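PDB 5EPA: SnoK from Streptomyces nogalater, which acts in nogalamycin biosynthesis as a non-heme iron, 2-oxoglutarate-dependent carbocyclase. Local coordinates for residues L139-L144 / V239-D244; A245-G250 / L259-P264. All coordinates share one frame; numbering follows the deposited sequence.

Contact 1 of 2, residues L139-L144 / V239-D244; sequences LPLNEL and VYMDAD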
# COMPACT_ATOMS: atom_id res chain seq x y z
N LEU A 139 4.85 -9.87 -1.68
CA LEU A 139 6.15 -9.19 -1.61
C LEU A 139 7.27 -10.19 -1.74
O LEU A 139 7.28 -11.20 -1.05
CB LEU A 139 6.30 -8.44 -0.30
CG LEU A 139 5.49 -7.14 -0.20
CD1 LEU A 139 5.48 -6.63 1.22
CD2 LEU A 139 5.99 -6.04 -1.12
N PRO A 140 8.22 -9.94 -2.65
CA PRO A 140 9.32 -10.88 -2.93
C PRO A 140 10.45 -10.69 -1.93
O PRO A 140 11.61 -10.44 -2.31
CB PRO A 140 9.73 -10.50 -4.34
CG PRO A 140 9.50 -9.01 -4.38
CD PRO A 140 8.29 -8.75 -3.52
N LEU A 141 10.11 -10.82 -0.65
CA LEU A 141 10.99 -10.52 0.45
C LEU A 141 10.96 -11.58 1.53
O LEU A 141 9.97 -12.27 1.69
CB LEU A 141 10.61 -9.20 1.10
CG LEU A 141 10.54 -8.00 0.17
CD1 LEU A 141 10.05 -6.82 0.96
CD2 LEU A 141 11.89 -7.65 -0.46
N ASN A 142 12.10 -11.75 2.20
CA ASN A 142 12.19 -12.51 3.42
C ASN A 142 12.22 -11.52 4.52
O ASN A 142 12.46 -10.32 4.30
CB ASN A 142 13.49 -13.25 3.59
CG ASN A 142 13.61 -14.40 2.66
OD1 ASN A 142 12.73 -15.25 2.64
ND2 ASN A 142 14.74 -14.48 1.92
N GLU A 143 12.00 -12.03 5.72
CA GLU A 143 12.45 -11.30 6.89
C GLU A 143 11.49 -10.15 7.22
O GLU A 143 11.90 -9.05 7.69
CB GLU A 143 13.90 -10.84 6.68
CG GLU A 143 14.66 -11.03 7.92
CD GLU A 143 14.81 -12.49 8.30
OE1 GLU A 143 15.15 -13.35 7.45
OE2 GLU A 143 14.59 -12.77 9.50
N LEU A 144 10.20 -10.40 6.99
CA LEU A 144 9.25 -9.31 7.30
C LEU A 144 8.73 -9.35 8.68
O LEU A 144 8.32 -10.40 9.20
CB LEU A 144 8.09 -9.03 6.32
CG LEU A 144 8.58 -9.06 4.88
CD1 LEU A 144 7.46 -8.72 3.93
CD2 LEU A 144 9.76 -8.12 4.69
N VAL A 239 5.31 1.19 -0.14
CA VAL A 239 5.64 0.07 0.75
C VAL A 239 6.94 0.39 1.44
O VAL A 239 7.96 0.59 0.78
CB VAL A 239 5.76 -1.24 -0.00
CG1 VAL A 239 6.19 -2.34 0.92
CG2 VAL A 239 4.44 -1.60 -0.66
N TYR A 240 6.88 0.52 2.75
CA TYR A 240 8.06 0.73 3.59
C TYR A 240 8.42 -0.61 4.23
O TYR A 240 7.66 -1.15 5.04
CB TYR A 240 7.78 1.77 4.67
CG TYR A 240 7.49 3.18 4.18
CD1 TYR A 240 8.52 4.00 3.75
CD2 TYR A 240 6.23 3.67 4.16
CE1 TYR A 240 8.28 5.26 3.30
CE2 TYR A 240 5.95 4.96 3.71
CZ TYR A 240 6.98 5.75 3.28
OH TYR A 240 6.73 7.05 2.83
N MET A 241 9.56 -1.17 3.83
CA MET A 241 9.96 -2.46 4.29
C MET A 241 10.92 -2.35 5.45
O MET A 241 11.54 -1.33 5.67
CB MET A 241 10.59 -3.25 3.15
CG MET A 241 11.92 -2.69 2.62
SD MET A 241 12.53 -3.60 1.21
CE MET A 241 13.86 -2.48 0.73
N ASP A 242 11.04 -3.43 6.19
CA ASP A 242 12.07 -3.55 7.20
C ASP A 242 13.44 -3.21 6.57
O ASP A 242 13.75 -3.65 5.44
CB ASP A 242 12.09 -4.98 7.73
CG ASP A 242 10.76 -5.38 8.41
OD1 ASP A 242 10.62 -5.13 9.63
OD2 ASP A 242 9.84 -5.96 7.76
N ALA A 243 14.25 -2.45 7.29
CA ALA A 243 15.51 -1.94 6.74
C ALA A 243 16.56 -3.01 6.39
O ALA A 243 17.53 -2.73 5.69
CB ALA A 243 16.10 -0.91 7.66
N ASP A 244 16.37 -4.22 6.90
CA ASP A 244 17.29 -5.34 6.65
C ASP A 244 16.61 -6.42 5.81
O ASP A 244 17.07 -7.55 5.74
CB ASP A 244 17.82 -5.94 7.97
CG ASP A 244 16.69 -6.55 8.84
OD1 ASP A 244 15.48 -6.50 8.50
OD2 ASP A 244 17.01 -7.13 9.90
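L139, L141 and L144 pack against V239, M241 and D242 where the loop following the iron ligands H133 and D135 meets the end of strand 233-242, beside the metal pocket of a cupin-type double-stranded beta-helix. No hydrogen bond joins the two segments directly; the contact is made by van der Waals packing, mostly of side chains. Nearest the pocket, L139 CD2 meets V239 CG1 at 4.2 Å, and the V239 side chain lies about 6 Å from the bound 2-oxoglutarate. Two residues further along each segment, L141 and M241 cross at about a right angle. With CG between its own backbone N and carbonyl carbon (chi1 66°) and the chain extended beyond it, M241 carries SD out to L141 CD1, 4.1 Å away. Y115 of strand 112-122 touches L139, V239 and M241, while L265 packs on both L141 and M241, extending this apolar layer beyond the two segments. At the strand end a buried polar side chain, D242, faces L144, but its bonds go to residues just outside the two segments: OD1 accepts a hydrogen bond from the backbone N of A146, and OD2 is hydrogen-bonded to both S145 N and T147 OG1. These bonds tie the loop just after L144 to the strand end and are likely to stabilise the aspartate's negative charge. D242 OD2 also lies against L144, 3.4 Å from its CA and 3.8 Å from its CD2.

Contact 2 of 2, residues A245-G250 / L259-P264; sequences ATYRPG and LSPGDP
Y247 lays its ring beside the type II turn from S260 to D263, and its backbone grips that turn twice: Y247 N donates to D263 O (2.8 Å), and G262 N donates almost straight to Y247 O (2.9 Å, 172° at the hydrogen). G262 takes a positive phi of 87°, at which a side chain would be jammed against the preceding carbonyl oxygen. From Y247 CB, which lies 4.0 Å from L259 CD1, the side chain sets CG anti to the backbone N (chi1 168°). CD2 then presents the ring edge to S260 O, 3.5 Å away and near the ring plane, and also touches L259 CB. CE2 approaches L259 O at 3.9 Å and packs on P261 CD, while P249 N sits over one face, offset toward the rim. At the tip, OH is hydrogen-bonded to D253 OD2, which also accepts a bond from G250 N. An alanine in place of Y247 would probably open a gap beside S260 O and L259 O and leave D253 OD2 without its hydroxyl partner. T246 forms a single backbone bridge with P264, so the 259-264 loop borders one edge of strand 246-247, whose other edge pairs antiparallel with strand 141-142.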
# COMPACT_ATOMS: atom_id res chain seq x y z
N ALA A 245 15.53 -6.07 5.12
CA ALA A 245 14.87 -7.00 4.19
C ALA A 245 15.76 -7.53 3.09
O ALA A 245 16.62 -6.81 2.58
CB ALA A 245 13.68 -6.34 3.56
N THR A 246 15.57 -8.81 2.76
CA THR A 246 16.33 -9.48 1.72
C THR A 246 15.43 -10.03 0.64
O THR A 246 14.20 -10.16 0.85
CB THR A 246 17.18 -10.63 2.27
OG1 THR A 246 16.34 -11.62 2.85
CG2 THR A 246 18.20 -10.13 3.30
N TYR A 247 16.03 -10.38 -0.51
CA TYR A 247 15.28 -10.79 -1.71
C TYR A 247 14.86 -12.28 -1.68
O TYR A 247 15.63 -13.16 -1.31
CB TYR A 247 16.06 -10.51 -2.98
CG TYR A 247 15.50 -11.15 -4.21
CD1 TYR A 247 14.17 -10.99 -4.55
CD2 TYR A 247 16.28 -11.96 -5.00
CE1 TYR A 247 13.64 -11.62 -5.66
CE2 TYR A 247 15.77 -12.58 -6.12
CZ TYR A 247 14.44 -12.42 -6.43
OH TYR A 247 13.97 -13.03 -7.56
N ARG A 248 13.59 -12.50 -1.95
CA ARG A 248 13.02 -13.85 -2.01
C ARG A 248 12.21 -14.02 -3.27
O ARG A 248 11.22 -13.28 -3.44
CB ARG A 248 12.09 -14.09 -0.80
CG ARG A 248 11.61 -15.52 -0.73
CD ARG A 248 10.50 -15.69 0.29
NE ARG A 248 10.14 -17.09 0.40
CZ ARG A 248 9.38 -17.61 1.37
NH1 ARG A 248 8.80 -16.83 2.29
NH2 ARG A 248 9.16 -18.93 1.37
N PRO A 249 12.61 -14.95 -4.14
CA PRO A 249 11.96 -15.06 -5.43
C PRO A 249 10.49 -15.34 -5.32
O PRO A 249 10.05 -16.09 -4.44
CB PRO A 249 12.64 -16.25 -6.08
CG PRO A 249 13.99 -16.24 -5.49
CD PRO A 249 13.79 -15.80 -4.07
N GLY A 250 9.74 -14.67 -6.17
CA GLY A 250 8.30 -14.80 -6.11
C GLY A 250 7.63 -14.09 -7.23
O GLY A 250 8.29 -13.54 -8.12
N LEU A 259 19.38 -9.03 -8.68
CA LEU A 259 19.67 -9.59 -7.35
C LEU A 259 19.68 -11.12 -7.30
O LEU A 259 19.02 -11.78 -8.10
CB LEU A 259 18.66 -9.09 -6.32
CG LEU A 259 18.49 -7.60 -6.13
CD1 LEU A 259 17.41 -7.40 -5.08
CD2 LEU A 259 19.76 -6.92 -5.70
N SER A 260 20.42 -11.65 -6.35
CA SER A 260 20.39 -13.08 -6.04
C SER A 260 19.59 -13.32 -4.76
O SER A 260 19.56 -12.47 -3.87
CB SER A 260 21.81 -13.61 -5.83
OG SER A 260 22.59 -13.49 -6.99
N PRO A 261 18.96 -14.49 -4.64
CA PRO A 261 18.22 -14.81 -3.42
C PRO A 261 19.01 -14.57 -2.14
O PRO A 261 20.19 -14.96 -2.07
CB PRO A 261 17.95 -16.31 -3.56
CG PRO A 261 17.87 -16.52 -5.03
CD PRO A 261 18.79 -15.53 -5.68
N GLY A 262 18.39 -13.91 -1.17
CA GLY A 262 19.05 -13.60 0.09
C GLY A 262 19.83 -12.29 0.09
O GLY A 262 20.28 -11.84 1.13
N ASP A 263 20.03 -11.70 -1.09
CA ASP A 263 20.69 -10.41 -1.17
C ASP A 263 19.86 -9.34 -0.45
O ASP A 263 18.65 -9.29 -0.58
CB ASP A 263 20.91 -9.95 -2.63
CG ASP A 263 22.10 -10.59 -3.29
OD1 ASP A 263 22.81 -11.39 -2.66
OD2 ASP A 263 22.28 -10.30 -4.49
N PRO A 264 20.55 -8.43 0.25
CA PRO A 264 19.84 -7.35 0.86
C PRO A 264 19.40 -6.35 -0.20
O PRO A 264 20.08 -6.19 -1.20
CB PRO A 264 20.86 -6.75 1.81
CG PRO A 264 22.18 -7.06 1.21
CD PRO A 264 22.02 -8.36 0.50

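Overall arrangement
The centres of contacts 1 and 2 lie about 10 Å apart, on the same side of the molecule, and they come in series along the chain: 239-244 ends strand 233-242 of the seven-stranded sheet and is followed directly in the chain by 245-250. A small antiparallel sheet joins them, strand 141-142 from contact 1 pairing with 246-247 from contact 2. Its probable hydrogen bonds are P140 O to R248 N (2.9 Å) and N142 N to T246 O (3.0 Å). L265, directly after P264, also packs on side chains of both. The two contacts lead outward, from the neighbourhood of the iron and 2-oxoglutarate through contact 1 to the surface loop of contact 2, which lies away from the active site.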